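Local coordinates for sesquisabinene B synthase 2 (PDB 6A2A), which probably converts farnesyl diphosphate into the sesquiterpene sesquisabinene B with the help of magnesium or manganese ions, as a plant terpene synthase of the Tpsb subfamily, at residues F331-I334 with T335-D339; S385-L388 with K389-T392. One frame throughout, in Å; residues are numbered along the deposited sequence.

Contact 1 (F331-I334 with T335-D339)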
ATOM      1  N   PHE A 331      21.783  -8.687  12.460  1.00 23.67           N
ATOM      2  CA  PHE A 331      20.309  -8.665  12.206  1.00 20.63           C
ATOM      3  C   PHE A 331      19.560  -8.687  13.536  1.00 22.53           C
ATOM      4  O   PHE A 331      18.629  -7.872  13.811  1.00 23.35           O
ATOM      5  CB  PHE A 331      19.955  -9.831  11.281  1.00 22.86           C
ATOM      6  CG  PHE A 331      18.607  -9.768  10.617  1.00 20.21           C
ATOM      7  CD1 PHE A 331      17.429  -9.716  11.360  1.00 20.43           C
ATOM      8  CD2 PHE A 331      18.518  -9.823   9.239  1.00 21.63           C
ATOM      9  CE1 PHE A 331      16.200  -9.761  10.716  1.00 18.68           C
ATOM     10  CE2 PHE A 331      17.281  -9.828   8.602  1.00 21.78           C
ATOM     11  CZ  PHE A 331      16.135  -9.762   9.338  1.00 19.65           C
ATOM     12  N   THR A 332      19.961  -9.617  14.419  1.00 21.00           N
ATOM     13  CA  THR A 332      19.308  -9.821  15.689  1.00 23.21           C
ATOM     14  C   THR A 332      19.494  -8.587  16.572  1.00 21.20           C
ATOM     15  O   THR A 332      18.565  -8.092  17.198  1.00 21.07           O
ATOM     16  CB  THR A 332      19.795 -11.088  16.391  1.00 20.54           C
ATOM     17  OG1 THR A 332      19.532 -12.216  15.551  1.00 24.62           O
ATOM     18  CG2 THR A 332      19.147 -11.316  17.740  1.00 25.70           C
ATOM     19  N   ASP A 333      20.690  -8.045  16.601  1.00 26.76           N
ATOM     20  CA  ASP A 333      20.973  -6.843  17.453  1.00 24.84           C
ATOM     21  C   ASP A 333      20.196  -5.596  17.015  1.00 22.65           C
ATOM     22  O   ASP A 333      19.653  -4.814  17.855  1.00 27.78           O
ATOM     23  CB  ASP A 333      22.489  -6.578  17.404  1.00 27.40           C
ATOM     24  CG  ASP A 333      22.891  -5.305  18.143  1.00 26.97           C
ATOM     25  OD1 ASP A 333      22.601  -5.184  19.325  1.00 31.70           O
ATOM     26  OD2 ASP A 333      23.506  -4.427  17.491  1.00 33.24           O
ATOM     27  N   ILE A 334      20.107  -5.374  15.718  1.00 20.81           N
ATOM     28  CA  ILE A 334      19.329  -4.236  15.190  1.00 21.59           C
ATOM     29  C   ILE A 334      17.875  -4.407  15.624  1.00 22.76           C
ATOM     30  O   ILE A 334      17.232  -3.452  16.068  1.00 23.11           O
ATOM     31  CB  ILE A 334      19.476  -4.169  13.665  1.00 23.30           C
ATOM     32  CG1 ILE A 334      20.848  -3.578  13.304  1.00 23.43           C
ATOM     33  CG2 ILE A 334      18.330  -3.413  13.008  1.00 26.87           C
ATOM     34  CD1 ILE A 334      21.206  -3.714  11.860  1.00 22.63           C
ATOM     35  N   THR A 335      17.401  -5.646  15.533  1.00 20.79           N
ATOM     36  CA  THR A 335      15.978  -5.899  15.830  1.00 19.85           C
ATOM     37  C   THR A 335      15.747  -5.663  17.327  1.00 23.07           C
ATOM     38  O   THR A 335      14.823  -4.957  17.728  1.00 22.88           O
ATOM     39  CB  THR A 335      15.590  -7.314  15.402  1.00 22.33           C
ATOM     40  OG1 THR A 335      15.835  -7.420  14.007  1.00 20.96           O
ATOM     41  CG2 THR A 335      14.152  -7.649  15.733  1.00 20.26           C
ATOM     42  N   ASN A 336      16.662  -6.194  18.171  1.00 23.53           N
ATOM     43  CA  ASN A 336      16.578  -6.064  19.624  1.00 25.03           C
ATOM     44  C   ASN A 336      16.500  -4.602  20.016  1.00 25.14           C
ATOM     45  O   ASN A 336      15.742  -4.235  20.897  1.00 26.64           O
ATOM     46  CB  ASN A 336      17.777  -6.674  20.352  1.00 25.63           C
ATOM     47  CG  ASN A 336      17.795  -8.184  20.374  1.00 28.69           C
ATOM     48  OD1 ASN A 336      16.780  -8.837  20.114  1.00 28.30           O
ATOM     49  ND2 ASN A 336      18.967  -8.749  20.631  1.00 27.56           N
ATOM     50  N   ARG A 337      17.325  -3.785  19.391  1.00 24.66           N
ATOM     51  CA  ARG A 337      17.429  -2.395  19.765  1.00 27.47           C
ATOM     52  C   ARG A 337      16.499  -1.497  18.944  1.00 28.48           C
ATOM     53  O   ARG A 337      16.390  -0.307  19.260  1.00 27.29           O
ATOM     54  CB  ARG A 337      18.891  -1.933  19.620  1.00 28.92           C
ATOM     55  CG  ARG A 337      19.829  -2.614  20.606  1.00 31.62           C
ATOM     56  CD  ARG A 337      21.224  -2.023  20.513  1.00 34.93           C
ATOM     57  NE  ARG A 337      21.844  -2.343  19.249  1.00 36.95           N
ATOM     58  CZ  ARG A 337      21.977  -1.505  18.218  1.00 34.48           C
ATOM     59  NH1 ARG A 337      21.594  -0.249  18.348  1.00 37.32           N
ATOM     60  NH2 ARG A 337      22.510  -1.927  17.074  1.00 35.98           N
ATOM     61  N   TRP A 338      15.812  -2.033  17.952  1.00 24.62           N
ATOM     62  CA  TRP A 338      14.920  -1.225  17.069  1.00 24.34           C
ATOM     63  C   TRP A 338      15.638   0.017  16.525  1.00 25.81           C
ATOM     64  O   TRP A 338      15.107   1.129  16.516  1.00 26.21           O
ATOM     65  CB  TRP A 338      13.596  -0.911  17.781  1.00 27.49           C
ATOM     66  CG  TRP A 338      12.422  -0.932  16.862  1.00 24.74           C
ATOM     67  CD1 TRP A 338      11.607   0.115  16.538  1.00 24.09           C
ATOM     68  CD2 TRP A 338      11.984  -2.058  16.079  1.00 23.14           C
ATOM     69  NE1 TRP A 338      10.660  -0.304  15.633  1.00 24.87           N
ATOM     70  CE2 TRP A 338      10.858  -1.629  15.347  1.00 24.07           C
ATOM     71  CE3 TRP A 338      12.380  -3.391  15.984  1.00 24.01           C
ATOM     72  CZ2 TRP A 338      10.158  -2.486  14.498  1.00 22.19           C
ATOM     73  CZ3 TRP A 338      11.694  -4.240  15.143  1.00 20.45           C
ATOM     74  CH2 TRP A 338      10.597  -3.786  14.417  1.00 21.04           C
ATOM     75  N   ASP A 339      16.837  -0.214  15.994  1.00 24.80           N
ATOM     76  CA  ASP A 339      17.727   0.843  15.599  1.00 29.34           C
ATOM     77  C   ASP A 339      18.440   0.430  14.386  1.00 24.41           C
ATOM     78  O   ASP A 339      19.290  -0.439  14.448  1.00 25.41           O
ATOM     79  CB  ASP A 339      18.709   1.106  16.732  1.00 31.46           C
ATOM     80  CG  ASP A 339      19.762   2.163  16.387  1.00 36.05           C
ATOM     81  OD1 ASP A 339      19.967   2.540  15.225  1.00 34.08           O
ATOM     82  OD2 ASP A 339      20.435   2.575  17.352  1.00 39.79           O
TER
HETATM   83  O   HOH W   1      21.119  -6.676  21.194  1.00 31.69           O

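Contact 2 (S385-L388 with K389-T392)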
ATOM      1  N   SER A 385      11.903  -9.444  18.217  1.00 18.19           N
ATOM      2  CA  SER A 385      13.096  -9.665  19.003  1.00 20.04           C
ATOM      3  C   SER A 385      13.045 -11.058  19.651  1.00 21.41           C
ATOM      4  O   SER A 385      13.972 -11.819  19.506  1.00 19.46           O
ATOM      5  CB  SER A 385      13.256  -8.583  20.040  1.00 21.92           C
ATOM      6  OG  SER A 385      14.229  -8.952  20.990  1.00 23.56           O
ATOM      7  N   ASP A 386      11.916 -11.432  20.247  1.00 19.67           N
ATOM      8  CA  ASP A 386      11.781 -12.771  20.867  1.00 19.21           C
ATOM      9  C   ASP A 386      12.001 -13.864  19.800  1.00 18.05           C
ATOM     10  O   ASP A 386      12.690 -14.877  20.030  1.00 19.12           O
ATOM     11  CB  ASP A 386      10.422 -12.924  21.527  1.00 21.03           C
ATOM     12  CG  ASP A 386      10.218 -12.129  22.784  1.00 24.00           C
ATOM     13  OD1 ASP A 386      11.205 -11.614  23.397  1.00 26.33           O
ATOM     14  OD2 ASP A 386       9.030 -12.076  23.254  1.00 22.73           O
ATOM     15  N   GLN A 387      11.390 -13.696  18.628  1.00 18.22           N
ATOM     16  CA  GLN A 387      11.490 -14.711  17.561  1.00 19.72           C
ATOM     17  C   GLN A 387      12.922 -14.852  17.051  1.00 17.97           C
ATOM     18  O   GLN A 387      13.463 -15.983  16.905  1.00 18.07           O
ATOM     19  CB  GLN A 387      10.560 -14.358  16.409  1.00 21.20           C
ATOM     20  CG  GLN A 387      10.527 -15.474  15.396  1.00 22.64           C
ATOM     21  CD  GLN A 387       9.345 -15.415  14.484  1.00 24.89           C
ATOM     22  OE1 GLN A 387       8.481 -14.573  14.629  1.00 23.96           O
ATOM     23  NE2 GLN A 387       9.277 -16.401  13.601  1.00 34.25           N
ATOM     24  N   LEU A 388      13.639 -13.754  16.856  1.00 17.90           N
ATOM     25  CA  LEU A 388      14.990 -13.923  16.334  1.00 18.91           C
ATOM     26  C   LEU A 388      15.954 -14.466  17.410  1.00 20.44           C
ATOM     27  O   LEU A 388      16.942 -15.139  17.079  1.00 20.02           O
ATOM     28  CB  LEU A 388      15.481 -12.567  15.804  1.00 21.89           C
ATOM     29  CG  LEU A 388      14.683 -11.969  14.650  1.00 21.56           C
ATOM     30  CD1 LEU A 388      15.413 -10.744  14.160  1.00 23.73           C
ATOM     31  CD2 LEU A 388      14.437 -12.957  13.525  1.00 22.52           C
ATOM     32  N   LYS A 389      15.673 -14.185  18.652  1.00 20.20           N
ATOM     33  CA  LYS A 389      16.437 -14.807  19.718  1.00 23.58           C
ATOM     34  C   LYS A 389      16.222 -16.322  19.696  1.00 21.53           C
ATOM     35  O   LYS A 389      17.161 -17.059  19.906  1.00 22.06           O
ATOM     36  CB  LYS A 389      16.031 -14.242  21.066  1.00 25.17           C
ATOM     37  CG  LYS A 389      16.556 -12.830  21.309  1.00 26.10           C
ATOM     38  CD  LYS A 389      16.093 -12.296  22.635  1.00 28.91           C
ATOM     39  CE  LYS A 389      16.746 -11.007  23.100  1.00 33.14           C
ATOM     40  NZ  LYS A 389      16.006 -10.481  24.274  1.00 36.24           N
ATOM     41  N   SER A 390      15.019 -16.775  19.340  1.00 19.76           N
ATOM     42  CA  SER A 390      14.778 -18.196  19.300  1.00 18.15           C
ATOM     43  C   SER A 390      15.493 -18.829  18.090  1.00 18.91           C
ATOM     44  O   SER A 390      15.960 -19.980  18.145  1.00 21.65           O
ATOM     45  CB  SER A 390      13.294 -18.484  19.377  1.00 19.42           C
ATOM     46  OG  SER A 390      12.701 -18.342  18.067  1.00 18.33           O
ATOM     47  N   TYR A 391      15.596 -18.109  16.969  1.00 18.98           N
ATOM     48  CA  TYR A 391      16.334 -18.602  15.806  1.00 22.49           C
ATOM     49  C   TYR A 391      17.817 -18.732  16.167  1.00 23.90           C
ATOM     50  O   TYR A 391      18.480 -19.683  15.781  1.00 22.12           O
ATOM     51  CB  TYR A 391      16.248 -17.616  14.653  1.00 20.93           C
ATOM     52  CG  TYR A 391      14.947 -17.594  13.895  1.00 22.68           C
ATOM     53  CD1 TYR A 391      13.874 -18.420  14.202  1.00 21.11           C
ATOM     54  CD2 TYR A 391      14.762 -16.666  12.900  1.00 22.82           C
ATOM     55  CE1 TYR A 391      12.705 -18.388  13.465  1.00 21.20           C
ATOM     56  CE2 TYR A 391      13.593 -16.618  12.161  1.00 22.07           C
ATOM     57  CZ  TYR A 391      12.547 -17.459  12.454  1.00 21.54           C
ATOM     58  OH  TYR A 391      11.389 -17.375  11.737  1.00 22.12           O
ATOM     59  N   THR A 392      18.274 -17.735  16.883  1.00 22.43           N
ATOM     60  CA  THR A 392      19.687 -17.731  17.287  1.00 26.96           C
ATOM     61  C   THR A 392      20.034 -18.939  18.189  1.00 26.84           C
ATOM     62  O   THR A 392      21.068 -19.594  17.987  1.00 24.33           O
ATOM     63  CB  THR A 392      20.052 -16.386  17.908  1.00 28.02           C
ATOM     64  OG1 THR A 392      19.770 -15.384  16.914  1.00 27.41           O
ATOM     65  CG2 THR A 392      21.523 -16.371  18.286  1.00 27.54           C
TER
HETATM   66  O   HOH W   2      13.303 -10.219  23.250  1.00 30.73           O

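Contact 1 (F331-I334 with T335-D339)
Asp333 and Arg337, one turn apart at the C-terminal end of helix 325-337, form a side-on salt bridge in which each carboxylate oxygen takes one nitrogen. Arg337 NE reaches Asp333 OD1 at 2.9 Å, while NH2 of the same arginine meets OD2 at 2.7 Å. Both oxygens lie close to the guanidinium plane but are approached from above the carboxylate, the two planes being 40° apart. The arginine chain bends at chi3 (-68°), which brings its NE-NH2 edge to the aspartate; NH1 forms a second salt bridge, to Asp339 OD2, with a weak hydrogen bond. A water joins Asp333 OD1 to Asn336 ND2. With an alanine at Asp333, NE and NH2 of Arg337 would lose both carboxylate oxygens, and the guanidinium would probably be held less firmly, chiefly by Asp339.

Backbone and hydroxyl bonds finish the turn. Phe331 O accepts both N and OG1 of Thr335, from opposite faces of its carbonyl plane, with OG1 at 2.8 Å. Trp338 adopts positive phi in a Schellman motif, and Asp339 N returns to Ile334 O at 3.3 Å.

The Thr332 methyl lies beside the Asn336 amide, whose OD1 bonds to Ser385. The chemistry thus implies a helix end fastened by charge on its more open side and by hydroxyl and backbone bonds within.

Contact 2 (S385-L388 with K389-T392)
Tyr391 lies one turn beyond Gln387 on helix 377-400, and the two side chains run side by side in the same direction. From Tyr391, CB sits 3.5 Å from Leu388 O. CG and CD1 pass Gln387 O, which lies over one face of the ring, while CD2 touches Leu388 CD2 at 3.8 Å and CE2 meets the same methyl. Farther out, CE1 and CZ approach Gln387 CG, and at the tip OH takes a weak, bent hydrogen bond from Gln387 NE2 (3.0 Å, 126° at the hydrogen). The glutamine reaches this far because its chain is extended with CG opposite the backbone N (chi1 -173°); its amide stands 77° from the ring plane, and OE1 is held by Asn421.

Gln387 O also accepts Tyr391 N and, at 2.7 Å, Ser390 OG. Leu388 O is likewise doubly gripped, by N and OG1 of Thr392 from opposite faces of its plane. Nearer the surface, a water joins Ser385 OG, also bonded to Asn336, and Asp386 OD1 to Lys389 NZ.

Leu388 packs against helices 325-337 and 299-321, Tyr391 meets Tyr319 edge-to-face and touches Asp316, which binds magnesium in this protein though no ion is bound here, and Ser390 rests against helix 406-416.

Overall arrangement
Both contacts are local, between residues about a turn apart on a helix of the metal-binding domain, contact 1 running into the loop after it; their centres are about 11 Å apart, on helices 325-337 and 377-400 that pack against each other. Contact 1 is partly buried and ends its helix, with ion pairs on its outer side; contact 2 lies mid-helix, is largely buried, and relies on an aromatic ring, an amide and hydroxyls. They meet directly through the Asn336-Ser385 bond, while Leu388 CD1 packs on Phe331 CD1 at 3.6 Å. Tyr319 links them, its ring meeting those of Phe331 and Tyr391. Contact 2 stands nearer the metal-binding residues, with the Tyr391 side chain about 5 Å from that of Glu394.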